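Local coordinates for protein B- and T-lymphocyte attenuator (Mus musculus, PDB 1XAU) that acts as an inhibitory receptor on lymphocytes, damping antigen receptor signalling through SHP-1 and SHP-2 and interacting with HVEM through this extracellular immunoglobulin domain, at residues H43-W57 / S89-N101. Sequence-based numbering, arbitrary orientation.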
loop_
_atom_site.group_PDB
_atom_site.type_symbol
_atom_site.label_atom_id
_atom_site.label_comp_id
_atom_site.label_asym_id
_atom_site.label_seq_id
_atom_site.Cartn_x
_atom_site.Cartn_y
_atom_site.Cartn_z
ATOM N N HIS A 43 -14.096 12.870 5.291
ATOM C CA HIS A 43 -12.975 13.227 4.446
ATOM C C HIS A 43 -11.958 12.113 4.292
ATOM O O HIS A 43 -11.776 11.338 5.205
ATOM C CB HIS A 43 -12.315 14.449 5.030
ATOM C CG HIS A 43 -13.214 15.640 4.995
ATOM N ND1 HIS A 43 -13.534 16.374 6.124
ATOM C CD2 HIS A 43 -13.899 16.193 3.963
ATOM C CE1 HIS A 43 -14.368 17.344 5.772
ATOM N NE2 HIS A 43 -14.603 17.257 4.473
ATOM N N ARG A 44 -11.335 12.071 3.125
ATOM C CA ARG A 44 -10.362 11.028 2.793
ATOM C C ARG A 44 -9.100 11.250 3.579
ATOM O O ARG A 44 -8.510 12.364 3.641
ATOM C CB ARG A 44 -10.129 11.043 1.266
ATOM C CG ARG A 44 -9.391 9.853 0.735
ATOM C CD ARG A 44 -9.602 9.881 -0.799
ATOM N NE ARG A 44 -8.580 10.769 -1.320
ATOM C CZ ARG A 44 -8.436 11.065 -2.612
ATOM N NH1 ARG A 44 -9.260 10.508 -3.509
ATOM N NH2 ARG A 44 -7.497 11.947 -2.978
ATOM N N PRO A 45 -8.638 10.212 4.248
ATOM C CA PRO A 45 -7.398 10.381 5.035
ATOM C C PRO A 45 -6.127 10.485 4.138
ATOM O O PRO A 45 -6.206 10.115 3.010
ATOM C CB PRO A 45 -7.348 9.097 5.897
ATOM C CG PRO A 45 -8.158 8.150 5.150
ATOM C CD PRO A 45 -9.315 8.944 4.561
ATOM N N ASN A 46 -5.008 11.016 4.652
ATOM C CA ASN A 46 -3.756 11.098 3.868
ATOM C C ASN A 46 -3.146 9.743 4.263
ATOM O O ASN A 46 -2.754 9.531 5.399
ATOM C CB ASN A 46 -2.829 12.204 4.394
ATOM C CG ASN A 46 -1.507 12.305 3.608
ATOM O OD1 ASN A 46 -1.254 11.566 2.626
ATOM N ND2 ASN A 46 -0.672 13.264 4.001
ATOM N N VAL A 47 -3.059 8.851 3.308
ATOM C CA VAL A 47 -2.539 7.534 3.607
ATOM C C VAL A 47 -1.141 7.394 3.041
ATOM O O VAL A 47 -0.894 7.952 1.969
ATOM C CB VAL A 47 -3.395 6.510 2.914
ATOM C CG1 VAL A 47 -2.854 5.052 3.206
ATOM C CG2 VAL A 47 -4.868 6.638 3.443
ATOM N N THR A 48 -0.275 6.672 3.728
ATOM C CA THR A 48 1.079 6.499 3.200
ATOM C C THR A 48 1.476 5.031 3.158
ATOM O O THR A 48 0.903 4.240 3.853
ATOM C CB THR A 48 2.106 7.310 4.005
ATOM O OG1 THR A 48 2.153 6.856 5.324
ATOM C CG2 THR A 48 1.648 8.780 4.146
ATOM N N TRP A 49 2.453 4.675 2.340
ATOM C CA TRP A 49 2.846 3.266 2.266
ATOM C C TRP A 49 4.100 3.112 3.104
ATOM O O TRP A 49 4.936 4.044 3.186
ATOM C CB TRP A 49 3.186 2.888 0.817
ATOM C CG TRP A 49 1.929 2.681 -0.002
ATOM C CD1 TRP A 49 1.260 3.605 -0.811
ATOM C CD2 TRP A 49 1.168 1.498 -0.037
ATOM N NE1 TRP A 49 0.134 3.016 -1.361
ATOM C CE2 TRP A 49 0.051 1.723 -0.905
ATOM C CE3 TRP A 49 1.312 0.242 0.587
ATOM C CZ2 TRP A 49 -0.892 0.730 -1.173
ATOM C CZ3 TRP A 49 0.385 -0.742 0.328
ATOM C CH2 TRP A 49 -0.727 -0.495 -0.577
ATOM N N CYS A 50 4.253 1.914 3.645
ATOM C CA CYS A 50 5.406 1.568 4.451
ATOM C C CYS A 50 5.953 0.242 3.928
ATOM O O CYS A 50 5.207 -0.554 3.370
ATOM C CB CYS A 50 5.049 1.299 5.918
ATOM S SG CYS A 50 4.212 2.658 6.757
ATOM N N LYS A 51 7.254 0.006 4.124
ATOM C CA LYS A 51 7.829 -1.254 3.690
ATOM C C LYS A 51 8.691 -1.739 4.868
ATOM O O LYS A 51 9.399 -0.934 5.474
ATOM C CB LYS A 51 8.714 -1.079 2.468
ATOM C CG LYS A 51 9.340 -2.417 1.993
ATOM C CD LYS A 51 10.174 -2.236 0.673
ATOM C CE LYS A 51 10.789 -3.556 0.217
ATOM N NZ LYS A 51 11.657 -3.364 -0.992
ATOM N N HIS A 52 8.637 -3.009 5.176
ATOM C CA HIS A 52 9.415 -3.538 6.315
ATOM C C HIS A 52 10.869 -3.683 5.921
ATOM O O HIS A 52 11.128 -4.265 4.844
ATOM C CB HIS A 52 8.878 -4.889 6.687
ATOM C CG HIS A 52 9.220 -5.319 8.086
ATOM N ND1 HIS A 52 10.224 -6.241 8.366
ATOM C CD2 HIS A 52 8.697 -4.943 9.285
ATOM C CE1 HIS A 52 10.306 -6.402 9.682
ATOM N NE2 HIS A 52 9.396 -5.624 10.268
ATOM N N ASN A 53 11.796 -3.179 6.746
ATOM C CA ASN A 53 13.201 -3.251 6.336
ATOM C C ASN A 53 13.944 -4.404 6.941
ATOM O O ASN A 53 15.190 -4.389 6.974
ATOM C CB ASN A 53 13.939 -1.957 6.679
ATOM C CG ASN A 53 14.079 -1.750 8.168
ATOM O OD1 ASN A 53 13.683 -2.620 8.967
ATOM N ND2 ASN A 53 14.618 -0.599 8.560
ATOM N N GLY A 54 13.221 -5.372 7.460
ATOM C CA GLY A 54 13.918 -6.486 8.076
ATOM C C GLY A 54 13.775 -6.478 9.580
ATOM O O GLY A 54 13.748 -7.566 10.225
ATOM N N THR A 55 13.700 -5.282 10.174
ATOM C CA THR A 55 13.466 -5.210 11.627
ATOM C C THR A 55 12.246 -4.347 11.965
ATOM O O THR A 55 11.453 -4.714 12.866
ATOM C CB THR A 55 14.689 -4.701 12.356
ATOM O OG1 THR A 55 15.104 -3.476 11.732
ATOM C CG2 THR A 55 15.839 -5.799 12.268
ATOM N N ILE A 56 12.034 -3.266 11.211
ATOM C CA ILE A 56 10.892 -2.400 11.472
ATOM C C ILE A 56 10.181 -1.911 10.199
ATOM O O ILE A 56 10.689 -2.089 9.082
ATOM C CB ILE A 56 11.299 -1.132 12.183
ATOM C CG1 ILE A 56 12.389 -0.443 11.359
ATOM C CG2 ILE A 56 11.773 -1.476 13.673
ATOM C CD1 ILE A 56 12.839 0.872 11.944
ATOM N N TRP A 57 9.036 -1.271 10.400
ATOM C CA TRP A 57 8.298 -0.741 9.266
ATOM C C TRP A 57 8.790 0.681 9.038
ATOM O O TRP A 57 8.906 1.464 10.013
ATOM C CB TRP A 57 6.787 -0.735 9.581
ATOM C CG TRP A 57 6.166 -2.081 9.501
ATOM C CD1 TRP A 57 5.870 -2.947 10.560
ATOM C CD2 TRP A 57 5.772 -2.744 8.307
ATOM N NE1 TRP A 57 5.300 -4.120 10.049
ATOM C CE2 TRP A 57 5.233 -4.007 8.676
ATOM C CE3 TRP A 57 5.821 -2.398 6.940
ATOM C CZ2 TRP A 57 4.728 -4.922 7.721
ATOM C CZ3 TRP A 57 5.308 -3.326 6.002
ATOM C CH2 TRP A 57 4.772 -4.553 6.403
ATOM N N SER A 89 14.639 -5.797 -6.332
ATOM C CA SER A 89 14.825 -5.147 -5.043
ATOM C C SER A 89 13.491 -4.740 -4.356
ATOM O O SER A 89 13.486 -4.326 -3.164
ATOM C CB SER A 89 15.686 -3.878 -5.180
ATOM O OG SER A 89 15.111 -3.037 -6.145
ATOM N N ASP A 90 12.386 -4.782 -5.116
ATOM C CA ASP A 90 11.060 -4.461 -4.579
ATOM C C ASP A 90 10.434 -5.598 -3.802
ATOM O O ASP A 90 9.371 -5.424 -3.232
ATOM C CB ASP A 90 10.119 -3.969 -5.733
ATOM C CG ASP A 90 10.629 -2.636 -6.344
ATOM O OD1 ASP A 90 10.937 -1.676 -5.540
ATOM O OD2 ASP A 90 10.770 -2.520 -7.599
ATOM N N ASN A 91 11.056 -6.771 -3.819
ATOM C CA ASN A 91 10.572 -7.932 -3.057
ATOM C C ASN A 91 10.410 -7.477 -1.586
ATOM O O ASN A 91 11.254 -6.705 -1.072
ATOM C CB ASN A 91 11.671 -8.965 -3.077
ATOM C CG ASN A 91 11.190 -10.323 -2.796
ATOM O OD1 ASN A 91 10.721 -11.042 -3.698
ATOM N ND2 ASN A 91 11.318 -10.736 -1.498
ATOM N N GLY A 92 9.380 -7.908 -0.901
ATOM C CA GLY A 92 9.274 -7.461 0.504
ATOM C C GLY A 92 7.847 -7.349 0.971
ATOM O O GLY A 92 6.910 -7.739 0.221
ATOM N N SER A 93 7.642 -6.794 2.177
ATOM C CA SER A 93 6.312 -6.698 2.814
ATOM C C SER A 93 5.920 -5.245 2.885
ATOM O O SER A 93 6.774 -4.421 3.242
ATOM C CB SER A 93 6.346 -7.280 4.273
ATOM O OG SER A 93 6.558 -8.677 4.234
ATOM N N TYR A 94 4.677 -4.922 2.484
ATOM C CA TYR A 94 4.219 -3.535 2.429
ATOM C C TYR A 94 2.934 -3.352 3.283
ATOM O O TYR A 94 2.192 -4.293 3.493
ATOM C CB TYR A 94 3.879 -3.210 0.959
ATOM C CG TYR A 94 5.093 -3.229 0.035
ATOM C CD1 TYR A 94 5.736 -2.049 -0.258
ATOM C CD2 TYR A 94 5.595 -4.425 -0.488
ATOM C CE1 TYR A 94 6.861 -2.029 -1.081
ATOM C CE2 TYR A 94 6.754 -4.440 -1.303
ATOM C CZ TYR A 94 7.367 -3.209 -1.586
ATOM O OH TYR A 94 8.494 -3.055 -2.408
ATOM N N SER A 95 2.675 -2.157 3.757
ATOM C CA SER A 95 1.402 -1.915 4.499
ATOM C C SER A 95 1.101 -0.450 4.270
ATOM O O SER A 95 1.995 0.310 3.838
ATOM C CB SER A 95 1.560 -2.185 6.037
ATOM O OG SER A 95 2.548 -1.322 6.612
ATOM N N CYS A 96 -0.122 -0.010 4.586
ATOM C CA CYS A 96 -0.463 1.406 4.437
ATOM C C CYS A 96 -0.875 1.911 5.851
ATOM O O CYS A 96 -1.256 1.111 6.726
ATOM C CB CYS A 96 -1.585 1.596 3.325
ATOM S SG CYS A 96 -2.977 0.404 3.571
ATOM N N SER A 97 -0.726 3.201 6.103
ATOM C CA SER A 97 -1.088 3.705 7.443
ATOM C C SER A 97 -1.529 5.135 7.292
ATOM O O SER A 97 -1.300 5.789 6.263
ATOM C CB SER A 97 0.081 3.677 8.452
ATOM O OG SER A 97 1.209 4.272 7.856
ATOM N N THR A 98 -2.179 5.640 8.333
ATOM C CA THR A 98 -2.585 7.003 8.246
ATOM C C THR A 98 -2.670 7.521 9.682
ATOM O O THR A 98 -2.942 6.760 10.589
ATOM C CB THR A 98 -3.959 7.154 7.516
ATOM O OG1 THR A 98 -4.299 8.555 7.453
ATOM C CG2 THR A 98 -5.070 6.474 8.275
ATOM N N ASN A 99 -2.388 8.802 9.860
ATOM C CA ASN A 99 -2.497 9.486 11.163
ATOM C C ASN A 99 -3.744 10.283 10.784
ATOM O O ASN A 99 -3.687 11.187 9.919
ATOM C CB ASN A 99 -1.312 10.449 11.403
ATOM C CG ASN A 99 0.024 9.746 11.384
ATOM O OD1 ASN A 99 0.102 8.521 11.663
ATOM N ND2 ASN A 99 1.110 10.499 11.083
ATOM N N PHE A 100 -4.881 9.915 11.336
ATOM C CA PHE A 100 -6.083 10.644 10.945
ATOM C C PHE A 100 -6.863 10.937 12.203
ATOM O O PHE A 100 -7.229 10.002 12.924
ATOM C CB PHE A 100 -6.940 9.805 10.013
ATOM C CG PHE A 100 -8.126 10.556 9.454
ATOM C CD1 PHE A 100 -7.940 11.576 8.510
ATOM C CD2 PHE A 100 -9.427 10.230 9.849
ATOM C CE1 PHE A 100 -9.028 12.260 7.951
ATOM C CE2 PHE A 100 -10.516 10.909 9.300
ATOM C CZ PHE A 100 -10.311 11.925 8.345
ATOM N N ASN A 101 -7.150 12.209 12.458
ATOM C CA ASN A 101 -7.840 12.530 13.710
ATOM C C ASN A 101 -6.671 12.430 14.717
ATOM O O ASN A 101 -5.565 12.937 14.447
ATOM C CB ASN A 101 -8.931 11.481 13.982
ATOM C CG ASN A 101 -9.554 11.595 15.372
ATOM O OD1 ASN A 101 -9.429 12.640 16.045
ATOM N ND2 ASN A 101 -10.263 10.530 15.801
HETATM O O HOH W 1 -5.039 12.222 7.146
HETATM O O HOH W 2 -1.274 10.406 7.485
HETATM O O HOH W 3 10.399 -1.320 -2.829
HETATM O O HOH W 4 10.190 -6.148 3.247
#
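The disulfide-tryptophan core of an immunoglobulin domain is built on the inner face of this strand pair, where Trp-49 of strand 47-52 meets Cys-96 of strand 92-100. Cys-96 CB sits over the six-membered ring, 4.2 Å from its centroid and 9° off the normal, with SG farther out above it. Chi1 of 48° turns SG between the backbone N and carbonyl carbon, where it is disulfide-bonded to Cys-36 of the facing sheet. A broad indole suits this place, filling the interior between the sheets and meeting Phe-79. The strands are antiparallel neighbours, corresponding to C and F of the immunoglobulin sandwich. Cys-50 and Ser-95 form a hydrogen-bonded pair, with Cys-50 N 2.8 Å from Ser-95 O; Thr-48 and Ser-97 form another, and His-52 N extends the ladder to Ser-93 O. Side chains alternate: Val-47, Trp-49, Lys-51, Tyr-94 and Cys-96 share one face, whereas the short Thr-48, Cys-50, Ser-95 and Ser-97 occupy the other. There Trp-57, a changed residue, replaces the natural disulfide partner of Cys-50, so that bond is absent; its ring lies between Ser-95 OG, 3.5 Å from Trp-57 CE3, and His-52 CD2 on the opposite face. Lys-51 runs extended alongside Tyr-94, laying CG over the phenol face 4.2 Å from the ring centroid. Its aliphatic stem thus covers an aromatic surface while NZ makes a weak bond to Asn-91 O. Tyr-94 OH donates to Asp-90 O at 2.7 Å, and a water links this hydroxyl, Lys-51 NZ and Asp-90 OD1; Asp-90 OD2 accepts from His-87 N. Any steadying of the ammonium by the carboxylate is probably indirect. At the other end, Thr-98 OG1 donates to Asn-46 O at 2.7 Å from above the carbonyl plane, and Pro-45 CB packs obliquely against the Phe-100 ring.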